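Local coordinates for bacterial Pleckstrin homology domain-containing protein (Shewanella loihica PV-4, PDB 3DCX) that is of unknown function but folds as a bacterial pleckstrin-homology domain and assembles from several copies of the same chain, at residues V72-L84 with V96-Q109. Sequence-based numbering, arbitrary orientation.
Sequences VETAGTFDMDAEL and VKELKKGTDVVGIQ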
loop_
_atom_site.group_PDB
_atom_site.type_symbol
_atom_site.label_atom_id
_atom_site.label_comp_id
_atom_site.label_asym_id
_atom_site.label_seq_id
_atom_site.Cartn_x
_atom_site.Cartn_y
_atom_site.Cartn_z
ATOM N N VAL A 72 9.626 -4.650 20.011
ATOM C CA VAL A 72 10.237 -5.607 20.928
ATOM C C VAL A 72 9.883 -5.210 22.345
ATOM O O VAL A 72 9.990 -4.043 22.729
ATOM C CB VAL A 72 11.771 -5.673 20.796
ATOM C CG1 VAL A 72 12.377 -6.660 21.836
ATOM C CG2 VAL A 72 12.161 -6.072 19.381
ATOM N N GLU A 73 9.465 -6.213 23.119
ATOM C CA GLU A 73 9.065 -6.054 24.510
ATOM C C GLU A 73 9.993 -6.977 25.277
ATOM O O GLU A 73 10.084 -8.171 24.971
ATOM C CB GLU A 73 7.615 -6.499 24.693
ATOM C CG GLU A 73 6.922 -6.114 25.976
ATOM C CD GLU A 73 5.539 -6.775 26.068
ATOM O OE1 GLU A 73 5.459 -7.929 26.560
ATOM O OE2 GLU A 73 4.543 -6.151 25.633
ATOM N N THR A 74 10.683 -6.410 26.266
ATOM C CA THR A 74 11.686 -7.150 27.017
ATOM C C THR A 74 10.980 -8.130 27.957
ATOM O O THR A 74 9.830 -7.913 28.318
ATOM C CB THR A 74 12.615 -6.158 27.754
ATOM O OG1 THR A 74 11.852 -5.333 28.637
ATOM C CG2 THR A 74 13.315 -5.242 26.722
ATOM N N ALA A 75 11.649 -9.228 28.304
ATOM C CA ALA A 75 11.125 -10.168 29.316
ATOM C C ALA A 75 11.103 -9.523 30.702
ATOM O O ALA A 75 12.004 -8.770 31.071
ATOM C CB ALA A 75 11.963 -11.458 29.352
ATOM N N GLY A 76 10.071 -9.820 31.477
ATOM C CA GLY A 76 10.021 -9.359 32.868
ATOM C C GLY A 76 10.921 -10.141 33.819
ATOM O O GLY A 76 11.399 -9.592 34.822
ATOM N N THR A 77 11.139 -11.424 33.523
ATOM C CA THR A 77 11.940 -12.308 34.384
ATOM C C THR A 77 12.914 -13.132 33.540
ATOM O O THR A 77 12.788 -13.175 32.315
ATOM C CB THR A 77 11.033 -13.283 35.205
ATOM O OG1 THR A 77 10.306 -14.149 34.322
ATOM C CG2 THR A 77 10.041 -12.513 36.073
ATOM N N PHE A 78 13.877 -13.790 34.187
ATOM C CA PHE A 78 14.794 -14.690 33.471
ATOM C C PHE A 78 14.059 -15.868 32.830
ATOM O O PHE A 78 14.471 -16.374 31.795
ATOM C CB PHE A 78 15.897 -15.213 34.397
ATOM C CG PHE A 78 16.784 -16.240 33.753
ATOM C CD1 PHE A 78 17.732 -15.864 32.809
ATOM C CD2 PHE A 78 16.670 -17.584 34.076
ATOM C CE1 PHE A 78 18.553 -16.803 32.206
ATOM C CE2 PHE A 78 17.497 -18.527 33.468
ATOM C CZ PHE A 78 18.431 -18.136 32.529
ATOM N N ASP A 79 12.957 -16.281 33.446
ATOM C CA ASP A 79 12.153 -17.405 32.979
ATOM C C ASP A 79 11.386 -17.084 31.691
ATOM O O ASP A 79 11.014 -17.986 30.956
ATOM C CB ASP A 79 11.193 -17.845 34.103
ATOM C CG ASP A 79 11.932 -18.144 35.424
ATOM O OD1 ASP A 79 12.752 -19.097 35.464
ATOM O OD2 ASP A 79 11.693 -17.423 36.428
HETATM N N MSE A 80 11.173 -15.801 31.406
HETATM C CA MSE A 80 10.452 -15.374 30.201
HETATM C C MSE A 80 11.398 -14.840 29.122
HETATM O O MSE A 80 12.503 -14.389 29.417
HETATM C CB MSE A 80 9.448 -14.275 30.562
HETATM C CG MSE A 80 8.342 -14.725 31.513
HETATM SE SE MSE A 80 7.033 -15.849 30.603
HETATM C CE MSE A 80 6.266 -14.450 29.383
ATOM N N ASP A 81 10.927 -14.861 27.878
ATOM C CA ASP A 81 11.686 -14.342 26.731
ATOM C C ASP A 81 11.122 -13.016 26.244
ATOM O O ASP A 81 9.936 -12.725 26.439
ATOM C CB ASP A 81 11.640 -15.358 25.595
ATOM C CG ASP A 81 12.304 -16.664 25.967
ATOM O OD1 ASP A 81 13.348 -16.597 26.672
ATOM O OD2 ASP A 81 11.787 -17.746 25.565
ATOM N N ALA A 82 11.976 -12.214 25.613
ATOM C CA ALA A 82 11.524 -10.982 24.944
ATOM C C ALA A 82 10.646 -11.382 23.776
ATOM O O ALA A 82 10.763 -12.494 23.259
ATOM C CB ALA A 82 12.713 -10.123 24.452
ATOM N N GLU A 83 9.758 -10.474 23.376
ATOM C CA GLU A 83 8.777 -10.749 22.327
ATOM C C GLU A 83 8.967 -9.797 21.163
ATOM O O GLU A 83 9.133 -8.598 21.375
ATOM C CB GLU A 83 7.383 -10.562 22.897
ATOM C CG GLU A 83 6.336 -11.413 22.257
ATOM C CD GLU A 83 5.001 -11.247 22.942
ATOM O OE1 GLU A 83 4.363 -10.186 22.746
ATOM O OE2 GLU A 83 4.604 -12.175 23.668
ATOM N N LEU A 84 8.959 -10.336 19.948
ATOM C CA LEU A 84 8.990 -9.529 18.724
ATOM C C LEU A 84 7.603 -9.576 18.081
ATOM O O LEU A 84 7.057 -10.656 17.869
ATOM C CB LEU A 84 10.043 -10.060 17.741
ATOM C CG LEU A 84 10.197 -9.467 16.326
ATOM C CD1 LEU A 84 10.800 -8.067 16.399
ATOM C CD2 LEU A 84 11.062 -10.365 15.446
ATOM N N VAL A 96 3.674 -12.655 16.049
ATOM C CA VAL A 96 4.331 -12.535 17.341
ATOM C C VAL A 96 5.305 -13.721 17.545
ATOM O O VAL A 96 4.940 -14.893 17.406
ATOM C CB VAL A 96 3.304 -12.447 18.470
ATOM C CG1 VAL A 96 3.991 -12.232 19.813
ATOM C CG2 VAL A 96 2.336 -11.328 18.202
ATOM N N LYS A 97 6.563 -13.404 17.811
ATOM C CA LYS A 97 7.593 -14.437 17.936
ATOM C C LYS A 97 8.392 -14.243 19.223
ATOM O O LYS A 97 8.763 -13.118 19.575
ATOM C CB LYS A 97 8.486 -14.445 16.693
ATOM C CG LYS A 97 7.781 -14.926 15.412
ATOM C CD LYS A 97 7.488 -16.440 15.393
ATOM C CE LYS A 97 8.442 -17.187 14.450
ATOM N NZ LYS A 97 8.206 -18.665 14.288
ATOM N N GLU A 98 8.587 -15.337 19.963
ATOM C CA GLU A 98 9.433 -15.306 21.156
ATOM C C GLU A 98 10.867 -15.264 20.725
ATOM O O GLU A 98 11.286 -16.064 19.881
ATOM C CB GLU A 98 9.241 -16.548 22.034
ATOM C CG GLU A 98 8.270 -16.366 23.177
ATOM C CD GLU A 98 8.071 -17.665 23.951
ATOM O OE1 GLU A 98 9.090 -18.301 24.349
ATOM O OE2 GLU A 98 6.890 -18.052 24.136
ATOM N N LEU A 99 11.612 -14.317 21.289
ATOM C CA LEU A 99 13.031 -14.230 21.048
ATOM C C LEU A 99 13.703 -15.172 22.041
ATOM O O LEU A 99 14.205 -14.744 23.079
ATOM C CB LEU A 99 13.516 -12.780 21.179
ATOM C CG LEU A 99 12.938 -11.810 20.127
ATOM C CD1 LEU A 99 13.414 -10.373 20.301
ATOM C CD2 LEU A 99 13.195 -12.300 18.686
ATOM N N LYS A 100 13.689 -16.459 21.693
ATOM C CA LYS A 100 14.095 -17.529 22.614
ATOM C C LYS A 100 15.562 -17.444 22.991
ATOM O O LYS A 100 16.378 -16.887 22.247
ATOM C CB LYS A 100 13.797 -18.899 22.016
ATOM C CG LYS A 100 12.335 -19.083 21.736
ATOM C CD LYS A 100 12.032 -20.353 20.996
ATOM C CE LYS A 100 10.530 -20.500 20.855
ATOM N NZ LYS A 100 9.869 -20.437 22.198
ATOM N N LYS A 101 15.877 -17.972 24.173
ATOM C CA LYS A 101 17.265 -18.095 24.616
ATOM C C LYS A 101 18.067 -18.859 23.552
ATOM O O LYS A 101 17.625 -19.886 23.013
ATOM C CB LYS A 101 17.352 -18.761 25.991
ATOM C CG LYS A 101 16.879 -17.831 27.105
ATOM C CD LYS A 101 16.733 -18.549 28.426
ATOM C CE LYS A 101 16.100 -17.643 29.473
ATOM N NZ LYS A 101 14.721 -17.214 29.076
ATOM N N GLY A 102 19.229 -18.305 23.229
ATOM C CA GLY A 102 19.984 -18.736 22.073
ATOM C C GLY A 102 19.917 -17.785 20.880
ATOM O O GLY A 102 20.729 -17.901 19.954
ATOM N N THR A 103 18.951 -16.864 20.851
ATOM C CA THR A 103 18.879 -15.909 19.733
ATOM C C THR A 103 19.749 -14.683 20.050
ATOM O O THR A 103 19.977 -14.349 21.213
ATOM C CB THR A 103 17.416 -15.479 19.361
ATOM O OG1 THR A 103 16.793 -14.822 20.459
ATOM C CG2 THR A 103 16.540 -16.682 18.904
ATOM N N ASP A 104 20.280 -14.046 19.013
ATOM C CA ASP A 104 20.934 -12.745 19.164
ATOM C C ASP A 104 19.835 -11.689 19.135
ATOM O O ASP A 104 19.443 -11.194 18.069
ATOM C CB ASP A 104 21.927 -12.515 18.031
ATOM C CG ASP A 104 22.835 -11.314 18.270
ATOM O OD1 ASP A 104 22.708 -10.625 19.308
ATOM O OD2 ASP A 104 23.694 -11.062 17.400
ATOM N N VAL A 105 19.310 -11.368 20.312
ATOM C CA VAL A 105 18.139 -10.494 20.393
ATOM C C VAL A 105 18.444 -9.128 19.783
ATOM O O VAL A 105 17.655 -8.597 19.010
ATOM C CB VAL A 105 17.637 -10.392 21.844
ATOM C CG1 VAL A 105 16.745 -9.163 22.048
ATOM C CG2 VAL A 105 16.913 -11.652 22.184
ATOM N N VAL A 106 19.600 -8.568 20.126
ATOM C CA VAL A 106 20.040 -7.283 19.559
ATOM C C VAL A 106 20.367 -7.397 18.058
ATOM O O VAL A 106 20.026 -6.515 17.274
ATOM C CB VAL A 106 21.241 -6.697 20.348
ATOM C CG1 VAL A 106 21.938 -5.597 19.541
ATOM C CG2 VAL A 106 20.785 -6.176 21.711
ATOM N N GLY A 107 20.996 -8.496 17.647
ATOM C CA GLY A 107 21.341 -8.709 16.219
ATOM C C GLY A 107 20.125 -8.893 15.322
ATOM O O GLY A 107 20.046 -8.353 14.219
ATOM N N ILE A 108 19.160 -9.655 15.814
ATOM C CA ILE A 108 17.859 -9.744 15.184
ATOM C C ILE A 108 17.296 -8.342 14.946
ATOM O O ILE A 108 16.895 -7.998 13.857
ATOM C CB ILE A 108 16.886 -10.624 16.048
ATOM C CG1 ILE A 108 17.187 -12.108 15.780
ATOM C CG2 ILE A 108 15.417 -10.268 15.763
ATOM C CD1 ILE A 108 16.450 -13.061 16.724
ATOM N N GLN A 109 17.276 -7.523 15.979
ATOM C CA GLN A 109 16.674 -6.200 15.854
ATOM C C GLN A 109 17.474 -5.324 14.888
ATOM O O GLN A 109 16.896 -4.502 14.150
ATOM C CB GLN A 109 16.615 -5.538 17.221
ATOM C CG GLN A 109 15.686 -6.227 18.203
ATOM C CD GLN A 109 15.761 -5.591 19.548
ATOM O OE1 GLN A 109 15.202 -4.520 19.763
ATOM N NE2 GLN A 109 16.493 -6.222 20.464
HETATM O O HOH W 1 13.876 -19.311 25.492
HETATM O O HOH W 2 14.669 -13.017 25.307
#
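K101 reaches from the turn after strand 95-99 across to F78 and D81, tying the open end of the antiparallel hairpin 82-88/95-99, away from its connecting loop, to the loop that leads in from strand 67-73 in this pleckstrin-homology fold, whose C-terminal helix begins just beyond. Followed outward from CB, its chain sends CG past the carboxylate of D81, lying 3.8 Å from OD1. CD carries it on toward F78, and CE settles over one face of the F78 ring, 3.7 Å above its plane and offset toward the rim, a CH-pi contact. A bend at the last torsion (chi4 62°) then swings NZ between two acceptors: F78 O at 2.9 Å, approached nearly along its C=O bond, and D81 OD1 at 2.8 Å, a salt bridge on the syn side of the carboxylate, tilted 26° out of its plane. Lysine suits the place because its methylenes can lie against an aromatic face while the ammonium still binds oxygens. A methionine here would probably keep some contact with the ring but leave D81 OD1 without its charged mate and F78 O without this donor. The other oxygen, D81 OD2, lies only 3.0 Å from E98 OE1; the N-terminal G1 N, bonded to E98 OE1 and weakly to D81 OD2, probably eases the repulsion. Deeper in, branched aliphatic L99 fills the buried side of the sheet, touching V72, A82 and L84. The strands pair regularly at L84 and K97, but near the turn water 2 bridges A82 N and L99 O, and water 1 accepts from K101 N while donating to D81 OD2 at 2.6 Å.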